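Local coordinates for ScaE cell-surface anchored scaffoldin protein (Ruminococcus flavefaciens, PDB 2ZF9) that carries the type III cohesin module of an anchoring scaffoldin, which probably holds dockerin-bearing cellulosome components at the bacterial cell surface, at residues 137-149 with 176-190. Sequence-based numbering, arbitrary orientation.
Sequences AQPGDKYDVQVAY and FTQGIEQGYIQVEST
An antiparallel strand pair of the cohesin beta-sandwich is formed where Tyr143 and Val145 of strand 142-149 meet Ile185 and Gly183 of strand 183-187, their axes approaching to 4.3 Å, with N-to-C directions 164° apart. Two-way backbone bonds define the register: Tyr143 N to Ile185 O (2.8 Å) is returned by Ile185 N to Tyr143 O, and Val145 and Gly183 exchange a second pair. Beyond Gly183 the strands part, and the Gln182 side chain takes over the backbone's pairing role. Bent at chi2 (-65°), it presents its amide to Val147: OE1 accepts from Val147 N at 2.9 Å, while NE2 gives an almost straight bond (178°) to Val147 O at 3.0 Å. A leucine in place of Gln182 would probably leave Val147 N and O without the amide that pairs with them here. Val145 and Ile185 point into the sandwich, towards Met53 of strand 50-58, whereas Lys142, Tyr184 and Gln186 occupy the other face. There the extended Lys142 chain reaches over one face of the Tyr184 ring, with CE 3.4 Å from CD1, and its NZ makes an off-centre cation-pi contact; a water links NZ to Gln186 OE1, while Gln186 NE2 bonds Thr40. Farther along strand 142-149, Tyr149 CD1 lies 3.9 Å above the plane of the Phe176 ring, over its centre. At the opposite end, a type II turn from Gln138 to Asp141 directs Gly140 N to Val187 O, and Val187 CB sits 3.3 Å from Gln138 O.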
loop_
_atom_site.group_PDB
_atom_site.type_symbol
_atom_site.label_atom_id
_atom_site.label_comp_id
_atom_site.label_asym_id
_atom_site.label_seq_id
_atom_site.Cartn_x
_atom_site.Cartn_y
_atom_site.Cartn_z
ATOM N N ALA A 137 -10.954 -9.787 -19.330
ATOM C CA ALA A 137 -11.174 -10.394 -18.023
ATOM C C ALA A 137 -12.287 -11.441 -18.069
ATOM O O ALA A 137 -13.354 -11.192 -18.664
ATOM C CB ALA A 137 -11.507 -9.319 -16.977
ATOM N N GLN A 138 -12.037 -12.563 -17.396
ATOM C CA GLN A 138 -12.941 -13.727 -17.341
ATOM C C GLN A 138 -13.230 -14.141 -15.904
ATOM O O GLN A 138 -12.357 -13.966 -15.040
ATOM C CB GLN A 138 -12.289 -14.943 -18.042
ATOM C CG GLN A 138 -12.055 -14.807 -19.532
ATOM C CD GLN A 138 -13.350 -14.615 -20.283
ATOM O OE1 GLN A 138 -14.357 -15.285 -20.000
ATOM N NE2 GLN A 138 -13.349 -13.674 -21.232
ATOM N N PRO A 139 -14.396 -14.792 -15.655
ATOM C CA PRO A 139 -14.708 -15.329 -14.324
ATOM C C PRO A 139 -13.515 -16.109 -13.826
ATOM O O PRO A 139 -12.890 -16.834 -14.608
ATOM C CB PRO A 139 -15.864 -16.323 -14.587
ATOM C CG PRO A 139 -16.527 -15.829 -15.842
ATOM C CD PRO A 139 -15.443 -15.117 -16.654
ATOM N N GLY A 140 -13.186 -15.943 -12.549
ATOM C CA GLY A 140 -12.020 -16.587 -11.965
ATOM C C GLY A 140 -10.710 -15.797 -12.036
ATOM O O GLY A 140 -9.786 -16.076 -11.260
ATOM N N ASP A 141 -10.613 -14.813 -12.935
ATOM C CA ASP A 141 -9.325 -14.092 -13.115
ATOM C C ASP A 141 -9.020 -13.313 -11.832
ATOM O O ASP A 141 -9.950 -12.805 -11.217
ATOM C CB ASP A 141 -9.371 -13.128 -14.315
ATOM C CG ASP A 141 -9.164 -13.840 -15.660
ATOM O OD1 ASP A 141 -8.689 -14.994 -15.676
ATOM O OD2 ASP A 141 -9.494 -13.249 -16.700
ATOM N N LYS A 142 -7.748 -13.255 -11.423
ATOM C CA LYS A 142 -7.341 -12.529 -10.211
ATOM C C LYS A 142 -6.088 -11.743 -10.534
ATOM O O LYS A 142 -5.159 -12.296 -11.071
ATOM C CB LYS A 142 -7.029 -13.505 -9.079
ATOM C CG LYS A 142 -6.707 -12.866 -7.723
ATOM C CD LYS A 142 -6.565 -13.975 -6.662
ATOM C CE LYS A 142 -6.188 -13.433 -5.318
ATOM N NZ LYS A 142 -6.297 -14.522 -4.300
ATOM N N TYR A 143 -6.093 -10.459 -10.216
ATOM C CA TYR A 143 -4.980 -9.543 -10.496
ATOM C C TYR A 143 -4.501 -8.989 -9.156
ATOM O O TYR A 143 -5.250 -8.251 -8.512
ATOM C CB TYR A 143 -5.497 -8.387 -11.351
ATOM C CG TYR A 143 -6.238 -8.823 -12.593
ATOM C CD1 TYR A 143 -5.537 -9.144 -13.773
ATOM C CD2 TYR A 143 -7.632 -8.908 -12.604
ATOM C CE1 TYR A 143 -6.225 -9.537 -14.940
ATOM C CE2 TYR A 143 -8.329 -9.298 -13.755
ATOM C CZ TYR A 143 -7.617 -9.629 -14.909
ATOM O OH TYR A 143 -8.284 -10.018 -16.038
ATOM N N ASP A 144 -3.285 -9.368 -8.731
ATOM C CA ASP A 144 -2.731 -8.989 -7.414
ATOM C C ASP A 144 -2.334 -7.499 -7.383
ATOM O O ASP A 144 -1.869 -6.940 -8.390
ATOM C CB ASP A 144 -1.477 -9.834 -7.077
ATOM C CG ASP A 144 -1.795 -11.274 -6.799
ATOM O OD1 ASP A 144 -2.878 -11.551 -6.255
ATOM O OD2 ASP A 144 -0.947 -12.122 -7.111
ATOM N N VAL A 145 -2.522 -6.876 -6.219
ATOM C CA VAL A 145 -2.111 -5.472 -6.006
ATOM C C VAL A 145 -1.438 -5.457 -4.633
ATOM O O VAL A 145 -2.063 -5.802 -3.618
ATOM C CB VAL A 145 -3.374 -4.543 -6.024
ATOM C CG1 VAL A 145 -2.985 -3.060 -5.823
ATOM C CG2 VAL A 145 -4.164 -4.728 -7.328
ATOM N N GLN A 146 -0.176 -5.023 -4.615
ATOM C CA GLN A 146 0.743 -5.352 -3.550
ATOM C C GLN A 146 1.591 -4.162 -3.095
ATOM O O GLN A 146 2.047 -3.350 -3.907
ATOM C CB GLN A 146 1.702 -6.451 -4.026
ATOM C CG GLN A 146 1.016 -7.752 -4.394
ATOM C CD GLN A 146 2.014 -8.799 -4.895
ATOM O OE1 GLN A 146 2.997 -8.479 -5.575
ATOM N NE2 GLN A 146 1.754 -10.040 -4.565
ATOM N N VAL A 147 1.859 -4.119 -1.794
ATOM C CA VAL A 147 2.996 -3.331 -1.285
ATOM C C VAL A 147 4.263 -4.136 -1.483
ATOM O O VAL A 147 4.308 -5.303 -1.123
ATOM C CB VAL A 147 2.860 -3.028 0.237
ATOM C CG1 VAL A 147 4.147 -2.253 0.745
ATOM C CG2 VAL A 147 1.562 -2.200 0.497
ATOM N N ALA A 148 5.290 -3.511 -2.050
ATOM C CA ALA A 148 6.555 -4.195 -2.325
ATOM C C ALA A 148 7.688 -3.472 -1.590
ATOM O O ALA A 148 7.640 -2.259 -1.455
ATOM C CB ALA A 148 6.832 -4.181 -3.847
ATOM N N TYR A 149 8.724 -4.209 -1.183
ATOM C CA TYR A 149 9.869 -3.661 -0.466
ATOM C C TYR A 149 11.137 -3.966 -1.269
ATOM O O TYR A 149 11.311 -5.069 -1.781
ATOM C CB TYR A 149 10.017 -4.297 0.968
ATOM C CG TYR A 149 11.231 -3.731 1.678
ATOM C CD1 TYR A 149 11.166 -2.490 2.276
ATOM C CD2 TYR A 149 12.459 -4.408 1.703
ATOM C CE1 TYR A 149 12.270 -1.897 2.865
ATOM C CE2 TYR A 149 13.589 -3.815 2.302
ATOM C CZ TYR A 149 13.472 -2.537 2.868
ATOM O OH TYR A 149 14.533 -1.920 3.501
ATOM N N PHE A 176 6.936 -4.276 7.387
ATOM C CA PHE A 176 7.351 -4.885 6.139
ATOM C C PHE A 176 7.589 -6.386 6.268
ATOM O O PHE A 176 7.643 -7.089 5.248
ATOM C CB PHE A 176 8.608 -4.188 5.629
ATOM C CG PHE A 176 8.337 -2.783 5.091
ATOM C CD1 PHE A 176 7.531 -2.605 3.987
ATOM C CD2 PHE A 176 8.922 -1.670 5.681
ATOM C CE1 PHE A 176 7.276 -1.305 3.450
ATOM C CE2 PHE A 176 8.689 -0.352 5.157
ATOM C CZ PHE A 176 7.861 -0.189 4.042
ATOM N N THR A 177 7.763 -6.891 7.488
ATOM C CA THR A 177 7.960 -8.358 7.625
ATOM C C THR A 177 6.692 -9.138 7.971
ATOM O O THR A 177 6.568 -10.348 7.649
ATOM C CB THR A 177 9.010 -8.749 8.692
ATOM O OG1 THR A 177 8.575 -8.282 9.982
ATOM C CG2 THR A 177 10.408 -8.215 8.347
ATOM N N GLN A 178 5.766 -8.479 8.651
ATOM C CA GLN A 178 4.560 -9.148 9.145
ATOM C C GLN A 178 3.247 -8.372 8.945
ATOM O O GLN A 178 2.151 -8.937 9.093
ATOM C CB GLN A 178 4.709 -9.465 10.653
ATOM C CG GLN A 178 5.899 -10.397 11.023
ATOM C CD GLN A 178 5.829 -11.771 10.366
ATOM O OE1 GLN A 178 4.768 -12.222 9.952
ATOM N NE2 GLN A 178 6.986 -12.450 10.287
ATOM N N GLY A 179 3.334 -7.086 8.622
ATOM C CA GLY A 179 2.123 -6.270 8.707
ATOM C C GLY A 179 1.513 -5.943 7.362
ATOM O O GLY A 179 0.764 -4.966 7.251
ATOM N N ILE A 180 1.800 -6.746 6.331
ATOM C CA ILE A 180 1.222 -6.430 5.014
ATOM C C ILE A 180 0.092 -7.381 4.693
ATOM O O ILE A 180 0.287 -8.592 4.733
ATOM C CB ILE A 180 2.271 -6.466 3.866
ATOM C CG1 ILE A 180 3.458 -5.520 4.151
ATOM C CG2 ILE A 180 1.571 -6.134 2.546
ATOM C CD1 ILE A 180 3.054 -4.025 4.399
ATOM N N GLU A 181 -1.087 -6.827 4.397
ATOM C CA GLU A 181 -2.202 -7.590 3.865
ATOM C C GLU A 181 -2.395 -7.207 2.383
ATOM O O GLU A 181 -2.896 -6.131 2.065
ATOM C CB GLU A 181 -3.439 -7.336 4.713
ATOM C CG GLU A 181 -4.670 -8.198 4.379
ATOM C CD GLU A 181 -5.962 -7.661 5.054
ATOM O OE1 GLU A 181 -5.856 -7.076 6.174
ATOM O OE2 GLU A 181 -7.072 -7.813 4.463
ATOM N N GLN A 182 -1.949 -8.072 1.475
ATOM C CA GLN A 182 -1.973 -7.745 0.055
ATOM C C GLN A 182 -3.426 -7.766 -0.460
ATOM O O GLN A 182 -4.318 -8.396 0.150
ATOM C CB GLN A 182 -1.106 -8.743 -0.757
ATOM C CG GLN A 182 0.374 -8.870 -0.334
ATOM C CD GLN A 182 1.191 -7.586 -0.542
ATOM O OE1 GLN A 182 0.644 -6.486 -0.549
ATOM N NE2 GLN A 182 2.508 -7.726 -0.714
ATOM N N GLY A 183 -3.659 -7.076 -1.573
ATOM C CA GLY A 183 -4.985 -7.037 -2.149
ATOM C C GLY A 183 -5.028 -7.545 -3.572
ATOM O O GLY A 183 -4.058 -8.150 -4.082
ATOM N N TYR A 184 -6.171 -7.329 -4.216
ATOM C CA TYR A 184 -6.381 -7.803 -5.576
ATOM C C TYR A 184 -7.681 -7.279 -6.141
ATOM O O TYR A 184 -8.546 -6.763 -5.401
ATOM C CB TYR A 184 -6.411 -9.350 -5.629
ATOM C CG TYR A 184 -7.335 -9.989 -4.633
ATOM C CD1 TYR A 184 -6.824 -10.651 -3.506
ATOM C CD2 TYR A 184 -8.726 -9.918 -4.790
ATOM C CE1 TYR A 184 -7.682 -11.244 -2.573
ATOM C CE2 TYR A 184 -9.603 -10.506 -3.844
ATOM C CZ TYR A 184 -9.066 -11.173 -2.764
ATOM O OH TYR A 184 -9.916 -11.732 -1.842
ATOM N N ILE A 185 -7.810 -7.421 -7.458
ATOM C CA ILE A 185 -9.099 -7.364 -8.115
ATOM C C ILE A 185 -9.333 -8.765 -8.687
ATOM O O ILE A 185 -8.486 -9.285 -9.420
ATOM C CB ILE A 185 -9.122 -6.320 -9.258
ATOM C CG1 ILE A 185 -8.779 -4.923 -8.718
ATOM C CG2 ILE A 185 -10.518 -6.364 -9.995
ATOM C CD1 ILE A 185 -8.444 -3.886 -9.837
ATOM N N GLN A 186 -10.458 -9.372 -8.360
ATOM C CA GLN A 186 -10.759 -10.677 -8.964
ATOM C C GLN A 186 -12.159 -10.674 -9.549
ATOM O O GLN A 186 -13.017 -9.877 -9.133
ATOM C CB GLN A 186 -10.606 -11.807 -7.949
ATOM C CG GLN A 186 -11.623 -11.758 -6.831
ATOM C CD GLN A 186 -11.427 -12.919 -5.884
ATOM O OE1 GLN A 186 -10.551 -13.759 -6.104
ATOM N NE2 GLN A 186 -12.222 -12.966 -4.820
ATOM N N VAL A 187 -12.366 -11.532 -10.541
ATOM C CA VAL A 187 -13.673 -11.636 -11.204
ATOM C C VAL A 187 -14.379 -12.830 -10.571
ATOM O O VAL A 187 -13.827 -13.927 -10.521
ATOM C CB VAL A 187 -13.516 -11.861 -12.720
ATOM C CG1 VAL A 187 -14.885 -11.797 -13.414
ATOM C CG2 VAL A 187 -12.558 -10.839 -13.332
ATOM N N GLU A 188 -15.593 -12.609 -10.080
ATOM C CA GLU A 188 -16.391 -13.694 -9.506
ATOM C C GLU A 188 -16.407 -14.913 -10.439
ATOM O O GLU A 188 -16.624 -14.788 -11.650
ATOM C CB GLU A 188 -17.830 -13.212 -9.240
ATOM C CG GLU A 188 -18.644 -14.159 -8.358
ATOM C CD GLU A 188 -18.383 -13.953 -6.875
ATOM O OE1 GLU A 188 -17.737 -14.824 -6.239
ATOM O OE2 GLU A 188 -18.818 -12.906 -6.343
ATOM N N SER A 189 -16.133 -16.076 -9.862
ATOM C CA SER A 189 -16.300 -17.368 -10.531
ATOM C C SER A 189 -17.766 -17.674 -10.804
ATOM O O SER A 189 -18.629 -17.382 -9.979
ATOM C CB SER A 189 -15.761 -18.468 -9.625
ATOM O OG SER A 189 -14.365 -18.440 -9.639
ATOM N N THR A 190 -18.034 -18.294 -11.944
ATOM C CA THR A 190 -19.399 -18.651 -12.315
ATOM C C THR A 190 -20.037 -19.565 -11.256
ATOM O O THR A 190 -19.454 -20.584 -10.853
ATOM C CB THR A 190 -19.463 -19.306 -13.708
ATOM O OG1 THR A 190 -18.873 -18.420 -14.671
ATOM C CG2 THR A 190 -20.922 -19.570 -14.112
HETATM O O HOH W 1 -8.894 -15.090 -3.882
HETATM O O HOH W 2 -2.709 -10.367 -3.596
#